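Local coordinates for protein alkane monooxygenase (Geobacillus thermodenitrificans, PDB 3B9O) that is a luciferase-like monooxygenase of the TIM-barrel class that binds flavin mononucleotide, at residues Y109-T121 / K204-P216. Sequence-based numbering, arbitrary orientation.
Sequences YEHPYGHARRMST and KYFEVPGPHLCEP
H111 and F206 meet edge to face: the phenyl edge of F206 points at the imidazole face, with the ring planes at 80°. H111 also occupies the N-cap position, just ahead of the helix that starts at P112. Proline suits this first turn, where no backbone N-H is needed, and its ring lies over the F206 phenyl, P112 CG standing 3.8 Å from the F206 ring centroid in a CH-pi contact. Y113 buries more surface against 204-216 than any other residue of the helix. With CG anti to the backbone N (chi1 -166°), its ring extends between V208 CG1 and L213 CD1, and Y113 OH donates to P211 O at 2.8 Å, at a C=O...O angle of 170°. A phenol suits the place because it pairs an apolar ring with a polar end long enough to grip the loop backbone. One turn on, the small methyl of A116 lets the H212 imidazole come close, with A116 CB 3.6 Å from H212 CE1. R117 uses its aliphatic stem here, R117 CG lying 3.5 Å from C214 SG and CD beside L213 CD1. From the next turn, S120 CB touches the same sulfur, while S120 OG, lying in the plane of the imidazole, shares a 2.8 Å hydrogen bond with H212 NE2. H212 ND1 in turn binds a water that also donates to Y113 O, and together the two bonds fix the rotation of the buried ring. The helix 112-125 follows strand 100-106 of the parallel barrel sheet, and it packs against helix 154-174, where L171 touches A116 and W172 touches S120. The segment 204-216 includes strand 207-208, which pairs antiparallel with strand 201-202, and runs on along the outer side of the helix.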
ATOM      1  N   TYR A 109      15.836   1.645   6.668  1.00 27.62           N
ATOM      2  CA  TYR A 109      17.128   1.041   6.262  1.00 28.01           C
ATOM      3  C   TYR A 109      17.935   1.847   5.240  1.00 28.75           C
ATOM      4  O   TYR A 109      19.108   2.136   5.471  1.00 27.30           O
ATOM      5  CB  TYR A 109      16.938  -0.445   5.822  1.00 20.84           C
ATOM      6  CG  TYR A 109      16.187  -1.245   6.862  1.00 22.87           C
ATOM      7  CD1 TYR A 109      16.765  -1.505   8.119  1.00 39.60           C
ATOM      8  CD2 TYR A 109      14.880  -1.682   6.628  1.00 32.44           C
ATOM      9  CE1 TYR A 109      16.069  -2.196   9.108  1.00 31.74           C
ATOM     10  CE2 TYR A 109      14.165  -2.386   7.614  1.00 26.85           C
ATOM     11  CZ  TYR A 109      14.772  -2.623   8.849  1.00 38.26           C
ATOM     12  OH  TYR A 109      14.084  -3.309   9.818  1.00 45.05           O
ATOM     13  N   GLU A 110      17.311   2.254   4.141  1.00 31.09           N
ATOM     14  CA  GLU A 110      18.074   2.812   3.017  1.00 23.10           C
ATOM     15  C   GLU A 110      17.952   4.349   2.933  1.00 29.02           C
ATOM     16  O   GLU A 110      16.881   4.910   3.225  1.00 26.20           O
ATOM     17  CB  GLU A 110      17.657   2.126   1.703  1.00 19.11           C
ATOM     18  CG  GLU A 110      17.708   0.559   1.715  1.00 26.29           C
ATOM     19  CD  GLU A 110      17.033  -0.046   0.479  1.00 46.61           C
ATOM     20  OE1 GLU A 110      16.107  -0.917   0.611  1.00 33.18           O
ATOM     21  OE2 GLU A 110      17.414   0.390  -0.635  1.00 37.10           O
ATOM     22  N   HIS A 111      19.023   5.013   2.507  1.00 18.10           N
ATOM     23  CA  HIS A 111      19.133   6.472   2.606  1.00 22.10           C
ATOM     24  C   HIS A 111      18.113   7.181   1.732  1.00 19.58           C
ATOM     25  O   HIS A 111      17.876   6.766   0.583  1.00 19.43           O
ATOM     26  CB  HIS A 111      20.571   6.934   2.268  1.00 21.59           C
ATOM     27  CG  HIS A 111      20.828   8.380   2.578  1.00 20.45           C
ATOM     28  ND1 HIS A 111      21.434   8.793   3.749  1.00 25.80           N
ATOM     29  CD2 HIS A 111      20.510   9.508   1.903  1.00 14.44           C
ATOM     30  CE1 HIS A 111      21.506  10.114   3.767  1.00 20.39           C
ATOM     31  NE2 HIS A 111      20.943  10.575   2.660  1.00 24.58           N
ATOM     32  N   PRO A 112      17.501   8.261   2.250  1.00 21.55           N
ATOM     33  CA  PRO A 112      16.535   9.024   1.448  1.00 23.60           C
ATOM     34  C   PRO A 112      17.029   9.623   0.127  1.00 17.87           C
ATOM     35  O   PRO A 112      16.207   9.863  -0.740  1.00 16.63           O
ATOM     36  CB  PRO A 112      16.072  10.150   2.415  1.00 15.57           C
ATOM     37  CG  PRO A 112      17.189  10.213   3.436  1.00 32.05           C
ATOM     38  CD  PRO A 112      17.606   8.808   3.624  1.00 18.91           C
ATOM     39  N   TYR A 113      18.328   9.885  -0.020  1.00 13.83           N
ATOM     40  CA  TYR A 113      18.808  10.578  -1.232  1.00 13.90           C
ATOM     41  C   TYR A 113      18.657   9.651  -2.432  1.00 24.61           C
ATOM     42  O   TYR A 113      18.267  10.117  -3.504  1.00 16.32           O
ATOM     43  CB  TYR A 113      20.260  11.021  -1.095  1.00 15.40           C
ATOM     44  CG  TYR A 113      20.738  12.023  -2.125  1.00 17.98           C
ATOM     45  CD1 TYR A 113      20.340  13.364  -2.069  1.00 14.47           C
ATOM     46  CD2 TYR A 113      21.632  11.641  -3.109  1.00 13.96           C
ATOM     47  CE1 TYR A 113      20.818  14.283  -2.984  1.00 18.90           C
ATOM     48  CE2 TYR A 113      22.149  12.569  -4.027  1.00 22.36           C
ATOM     49  CZ  TYR A 113      21.746  13.875  -3.947  1.00 16.12           C
ATOM     50  OH  TYR A 113      22.204  14.786  -4.854  1.00 23.74           O
ATOM     51  N   GLY A 114      18.919   8.359  -2.210  1.00 14.37           N
ATOM     52  CA  GLY A 114      18.791   7.333  -3.255  1.00 14.90           C
ATOM     53  C   GLY A 114      17.323   7.043  -3.560  1.00 17.59           C
ATOM     54  O   GLY A 114      16.939   6.924  -4.733  1.00 16.46           O
ATOM     55  N   HIS A 115      16.503   6.967  -2.506  1.00 16.71           N
ATOM     56  CA  HIS A 115      15.072   6.848  -2.655  1.00 12.20           C
ATOM     57  C   HIS A 115      14.433   8.020  -3.410  1.00 19.98           C
ATOM     58  O   HIS A 115      13.514   7.835  -4.228  1.00 15.67           O
ATOM     59  CB  HIS A 115      14.363   6.679  -1.309  1.00 13.46           C
ATOM     60  CG  HIS A 115      12.921   6.306  -1.458  1.00 19.29           C
ATOM     61  ND1 HIS A 115      11.893   7.082  -0.973  1.00 22.71           N
ATOM     62  CD2 HIS A 115      12.339   5.270  -2.112  1.00 13.60           C
ATOM     63  CE1 HIS A 115      10.741   6.514  -1.271  1.00 14.50           C
ATOM     64  NE2 HIS A 115      10.985   5.414  -1.964  1.00 22.24           N
ATOM     65  N   ALA A 116      14.892   9.236  -3.130  1.00 12.49           N
ATOM     66  CA  ALA A 116      14.286  10.380  -3.761  1.00 12.42           C
ATOM     67  C   ALA A 116      14.474  10.332  -5.274  1.00 12.49           C
ATOM     68  O   ALA A 116      13.529  10.602  -6.021  1.00 15.25           O
ATOM     69  CB  ALA A 116      14.838  11.706  -3.168  1.00 17.13           C
ATOM     70  N   ARG A 117      15.679   9.988  -5.714  1.00 10.51           N
ATOM     71  CA  ARG A 117      15.980   9.850  -7.138  1.00 14.81           C
ATOM     72  C   ARG A 117      15.146   8.699  -7.745  1.00 14.38           C
ATOM     73  O   ARG A 117      14.642   8.861  -8.841  1.00 16.11           O
ATOM     74  CB  ARG A 117      17.458   9.599  -7.417  1.00 13.38           C
ATOM     75  CG  ARG A 117      17.749   9.464  -8.949  1.00 14.64           C
ATOM     76  CD  ARG A 117      19.216   9.404  -9.284  1.00 17.91           C
ATOM     77  NE  ARG A 117      19.707   8.058  -9.036  1.00 15.24           N
ATOM     78  CZ  ARG A 117      20.766   7.530  -9.626  1.00 13.40           C
ATOM     79  NH1 ARG A 117      21.484   8.257 -10.485  1.00  9.82           N
ATOM     80  NH2 ARG A 117      21.120   6.289  -9.334  1.00 15.46           N
ATOM     81  N   ARG A 118      15.029   7.567  -7.054  1.00 11.92           N
ATOM     82  CA  ARG A 118      14.213   6.439  -7.560  1.00 16.89           C
ATOM     83  C   ARG A 118      12.751   6.841  -7.804  1.00 21.26           C
ATOM     84  O   ARG A 118      12.161   6.493  -8.851  1.00 12.72           O
ATOM     85  CB  ARG A 118      14.243   5.204  -6.616  1.00 11.25           C
ATOM     86  CG  ARG A 118      15.555   4.372  -6.690  1.00 13.67           C
ATOM     87  CD  ARG A 118      15.388   3.079  -5.915  1.00 28.53           C
ATOM     88  NE  ARG A 118      16.694   2.423  -5.822  1.00 23.72           N
ATOM     89  CZ  ARG A 118      17.602   2.666  -4.889  1.00 19.08           C
ATOM     90  NH1 ARG A 118      17.348   3.521  -3.896  1.00 28.42           N
ATOM     91  NH2 ARG A 118      18.764   2.026  -4.942  1.00 21.73           N
ATOM     92  N   MET A 119      12.155   7.523  -6.823  1.00 13.46           N
ATOM     93  CA  MET A 119      10.753   7.959  -6.911  1.00  8.49           C
ATOM     94  C   MET A 119      10.569   9.046  -7.961  1.00 14.57           C
ATOM     95  O   MET A 119       9.575   9.045  -8.684  1.00 12.73           O
ATOM     96  CB  MET A 119      10.228   8.446  -5.552  1.00 12.30           C
ATOM     97  CG  MET A 119      10.146   7.352  -4.494  1.00 15.79           C
ATOM     98  SD  MET A 119       9.156   5.931  -5.017  1.00 23.15           S
ATOM     99  CE  MET A 119      10.378   4.817  -5.505  1.00 35.94           C
ATOM    100  N   SER A 120      11.498   9.990  -8.029  1.00 11.82           N
ATOM    101  CA  SER A 120      11.436  11.003  -9.101  1.00 13.12           C
ATOM    102  C   SER A 120      11.513  10.326 -10.489  1.00 15.59           C
ATOM    103  O   SER A 120      10.820  10.742 -11.425  1.00  8.59           O
ATOM    104  CB  SER A 120      12.540  12.049  -8.973  1.00 10.56           C
ATOM    105  OG  SER A 120      12.288  12.949  -7.878  1.00 12.02           O
ATOM    106  N   THR A 121      12.353   9.301 -10.587  1.00  8.53           N
ATOM    107  CA  THR A 121      12.543   8.557 -11.843  1.00 16.14           C
ATOM    108  C   THR A 121      11.231   7.871 -12.255  1.00 16.68           C
ATOM    109  O   THR A 121      10.795   8.021 -13.395  1.00 12.08           O
ATOM    110  CB  THR A 121      13.720   7.527 -11.746  1.00  9.24           C
ATOM    111  OG1 THR A 121      14.942   8.237 -11.483  1.00 12.04           O
ATOM    112  CG2 THR A 121      13.862   6.734 -13.069  1.00 10.28           C
ATOM    113  N   LYS A 204      18.468  15.255  13.175  1.00 17.75           N
ATOM    114  CA  LYS A 204      18.973  14.213  14.041  1.00 25.98           C
ATOM    115  C   LYS A 204      19.512  12.982  13.301  1.00 32.75           C
ATOM    116  O   LYS A 204      20.552  12.416  13.691  1.00 22.00           O
ATOM    117  CB  LYS A 204      17.882  13.797  15.015  1.00 22.00           C
ATOM    118  CG  LYS A 204      18.142  12.538  15.818  1.00 23.38           C
ATOM    119  CD  LYS A 204      17.075  12.387  16.884  1.00 18.88           C
ATOM    120  CE  LYS A 204      17.502  11.392  17.935  1.00 26.87           C
ATOM    121  NZ  LYS A 204      16.332  11.154  18.796  1.00 33.33           N
ATOM    122  N   TYR A 205      18.789  12.552  12.261  1.00 19.47           N
ATOM    123  CA  TYR A 205      19.162  11.334  11.539  1.00 21.26           C
ATOM    124  C   TYR A 205      19.921  11.593  10.248  1.00 21.26           C
ATOM    125  O   TYR A 205      20.741  10.779   9.864  1.00 26.95           O
ATOM    126  CB  TYR A 205      17.945  10.446  11.260  1.00 21.41           C
ATOM    127  CG  TYR A 205      17.231  10.015  12.522  1.00 22.15           C
ATOM    128  CD1 TYR A 205      17.738   8.983  13.315  1.00 28.29           C
ATOM    129  CD2 TYR A 205      16.061  10.641  12.925  1.00 14.84           C
ATOM    130  CE1 TYR A 205      17.093   8.598  14.471  1.00 24.81           C
ATOM    131  CE2 TYR A 205      15.425  10.270  14.087  1.00 23.31           C
ATOM    132  CZ  TYR A 205      15.940   9.244  14.835  1.00 19.62           C
ATOM    133  OH  TYR A 205      15.295   8.869  15.972  1.00 39.37           O
ATOM    134  N   PHE A 206      19.669  12.715   9.602  1.00 14.37           N
ATOM    135  CA  PHE A 206      20.222  12.995   8.273  1.00 18.03           C
ATOM    136  C   PHE A 206      20.893  14.340   8.137  1.00 11.80           C
ATOM    137  O   PHE A 206      20.469  15.343   8.725  1.00 17.29           O
ATOM    138  CB  PHE A 206      19.088  12.882   7.226  1.00 13.66           C
ATOM    139  CG  PHE A 206      18.439  11.536   7.211  1.00 14.28           C
ATOM    140  CD1 PHE A 206      17.112  11.384   7.584  1.00 18.76           C
ATOM    141  CD2 PHE A 206      19.182  10.412   6.819  1.00 21.67           C
ATOM    142  CE1 PHE A 206      16.514  10.127   7.571  1.00 20.23           C
ATOM    143  CE2 PHE A 206      18.616   9.159   6.797  1.00 15.98           C
ATOM    144  CZ  PHE A 206      17.274   9.003   7.183  1.00 24.77           C
ATOM    145  N   GLU A 207      21.899  14.363   7.286  1.00 17.49           N
ATOM    146  CA  GLU A 207      22.556  15.574   6.857  1.00 16.52           C
ATOM    147  C   GLU A 207      22.666  15.491   5.329  1.00 16.58           C
ATOM    148  O   GLU A 207      23.424  14.667   4.796  1.00 27.43           O
ATOM    149  CB  GLU A 207      23.954  15.664   7.499  1.00 17.23           C
ATOM    150  CG  GLU A 207      24.646  17.018   7.279  1.00 36.75           C
ATOM    151  CD  GLU A 207      24.089  18.077   8.215  1.00 47.06           C
ATOM    152  OE1 GLU A 207      23.725  17.750   9.374  1.00 59.16           O
ATOM    153  OE2 GLU A 207      24.013  19.250   7.798  1.00 72.43           O
ATOM    154  N   VAL A 208      21.896  16.326   4.640  1.00 22.47           N
ATOM    155  CA  VAL A 208      21.757  16.265   3.173  1.00 17.35           C
ATOM    156  C   VAL A 208      21.784  17.673   2.602  1.00 19.24           C
ATOM    157  O   VAL A 208      20.767  18.347   2.560  1.00 19.87           O
ATOM    158  CB  VAL A 208      20.456  15.530   2.717  1.00 22.17           C
ATOM    159  CG1 VAL A 208      20.346  15.505   1.171  1.00 16.69           C
ATOM    160  CG2 VAL A 208      20.413  14.131   3.285  1.00 17.12           C
ATOM    161  N   PRO A 209      22.970  18.126   2.184  1.00 17.56           N
ATOM    162  CA  PRO A 209      23.097  19.455   1.547  1.00 22.72           C
ATOM    163  C   PRO A 209      22.294  19.622   0.254  1.00 23.22           C
ATOM    164  O   PRO A 209      21.852  20.725  -0.045  1.00 25.64           O
ATOM    165  CB  PRO A 209      24.605  19.627   1.311  1.00 30.59           C
ATOM    166  CG  PRO A 209      25.244  18.291   1.604  1.00 32.99           C
ATOM    167  CD  PRO A 209      24.256  17.432   2.366  1.00 19.94           C
ATOM    168  N   GLY A 210      22.037  18.540  -0.489  1.00 41.89           N
ATOM    169  CA  GLY A 210      21.281  18.695  -1.750  1.00 20.45           C
ATOM    170  C   GLY A 210      22.318  19.141  -2.753  1.00 28.45           C
ATOM    171  O   GLY A 210      23.541  19.065  -2.450  1.00 33.22           O
ATOM    172  N   PRO A 211      21.897  19.580  -3.954  1.00 13.43           N
ATOM    173  CA  PRO A 211      20.534  19.631  -4.496  1.00 20.93           C
ATOM    174  C   PRO A 211      20.059  18.208  -4.864  1.00 14.00           C
ATOM    175  O   PRO A 211      20.837  17.227  -4.791  1.00 14.47           O
ATOM    176  CB  PRO A 211      20.695  20.479  -5.755  1.00 15.43           C
ATOM    177  CG  PRO A 211      22.115  20.227  -6.174  1.00 26.10           C
ATOM    178  CD  PRO A 211      22.898  20.057  -4.925  1.00 12.09           C
ATOM    179  N   HIS A 212      18.797  18.106  -5.252  1.00 14.76           N
ATOM    180  CA  HIS A 212      18.273  16.855  -5.778  1.00 14.30           C
ATOM    181  C   HIS A 212      18.931  16.597  -7.153  1.00 13.08           C
ATOM    182  O   HIS A 212      19.362  17.527  -7.861  1.00 18.29           O
ATOM    183  CB  HIS A 212      16.752  17.000  -5.899  1.00 13.43           C
ATOM    184  CG  HIS A 212      16.029  15.738  -6.251  1.00 18.11           C
ATOM    185  ND1 HIS A 212      16.425  14.497  -5.789  1.00 11.05           N
ATOM    186  CD2 HIS A 212      14.891  15.540  -6.961  1.00  8.77           C
ATOM    187  CE1 HIS A 212      15.562  13.580  -6.212  1.00 18.44           C
ATOM    188  NE2 HIS A 212      14.629  14.184  -6.929  1.00 20.24           N
ATOM    189  N   LEU A 213      19.033  15.326  -7.512  1.00 16.13           N
ATOM    190  CA  LEU A 213      19.643  14.930  -8.787  1.00 18.09           C
ATOM    191  C   LEU A 213      18.669  15.036  -9.978  1.00 13.51           C
ATOM    192  O   LEU A 213      19.099  15.053 -11.113  1.00 14.89           O
ATOM    193  CB  LEU A 213      20.177  13.486  -8.661  1.00 13.82           C
ATOM    194  CG  LEU A 213      21.448  13.296  -7.771  1.00 23.18           C
ATOM    195  CD1 LEU A 213      21.780  11.815  -7.511  1.00 16.40           C
ATOM    196  CD2 LEU A 213      22.707  14.065  -8.295  1.00 24.02           C
ATOM    197  N   CYS A 214      17.364  15.110  -9.702  1.00 17.70           N
ATOM    198  CA  CYS A 214      16.333  15.031 -10.737  1.00 14.11           C
ATOM    199  C   CYS A 214      15.576  16.348 -10.953  1.00 18.08           C
ATOM    200  O   CYS A 214      15.383  17.168 -10.036  1.00 15.16           O
ATOM    201  CB  CYS A 214      15.317  13.904 -10.397  1.00 13.78           C
ATOM    202  SG  CYS A 214      16.055  12.403  -9.790  1.00 15.48           S
ATOM    203  N   GLU A 215      15.134  16.546 -12.180  1.00 12.75           N
ATOM    204  CA  GLU A 215      14.351  17.722 -12.525  1.00 11.40           C
ATOM    205  C   GLU A 215      12.914  17.492 -12.081  1.00 16.77           C
ATOM    206  O   GLU A 215      12.532  16.320 -11.878  1.00 15.46           O
ATOM    207  CB  GLU A 215      14.428  18.015 -14.009  1.00  8.49           C
ATOM    208  CG  GLU A 215      13.618  17.022 -14.928  1.00 19.78           C
ATOM    209  CD  GLU A 215      13.819  17.379 -16.393  1.00 20.64           C
ATOM    210  OE1 GLU A 215      13.028  18.230 -16.864  1.00 17.09           O
ATOM    211  OE2 GLU A 215      14.762  16.834 -17.055  1.00 13.05           O
ATOM    212  N   PRO A 216      12.128  18.594 -11.899  1.00 18.12           N
ATOM    213  CA  PRO A 216      10.695  18.449 -11.527  1.00 17.27           C
ATOM    214  C   PRO A 216       9.901  17.472 -12.438  1.00 19.83           C
ATOM    215  O   PRO A 216       9.977  17.534 -13.684  1.00 13.73           O
ATOM    216  CB  PRO A 216      10.141  19.882 -11.594  1.00 12.12           C
ATOM    217  CG  PRO A 216      11.342  20.761 -11.324  1.00 16.85           C
ATOM    218  CD  PRO A 216      12.546  20.014 -11.956  1.00 13.85           C
TER
HETATM  219  O   HOH W   1      18.605  12.685  -5.485  1.00 22.98           O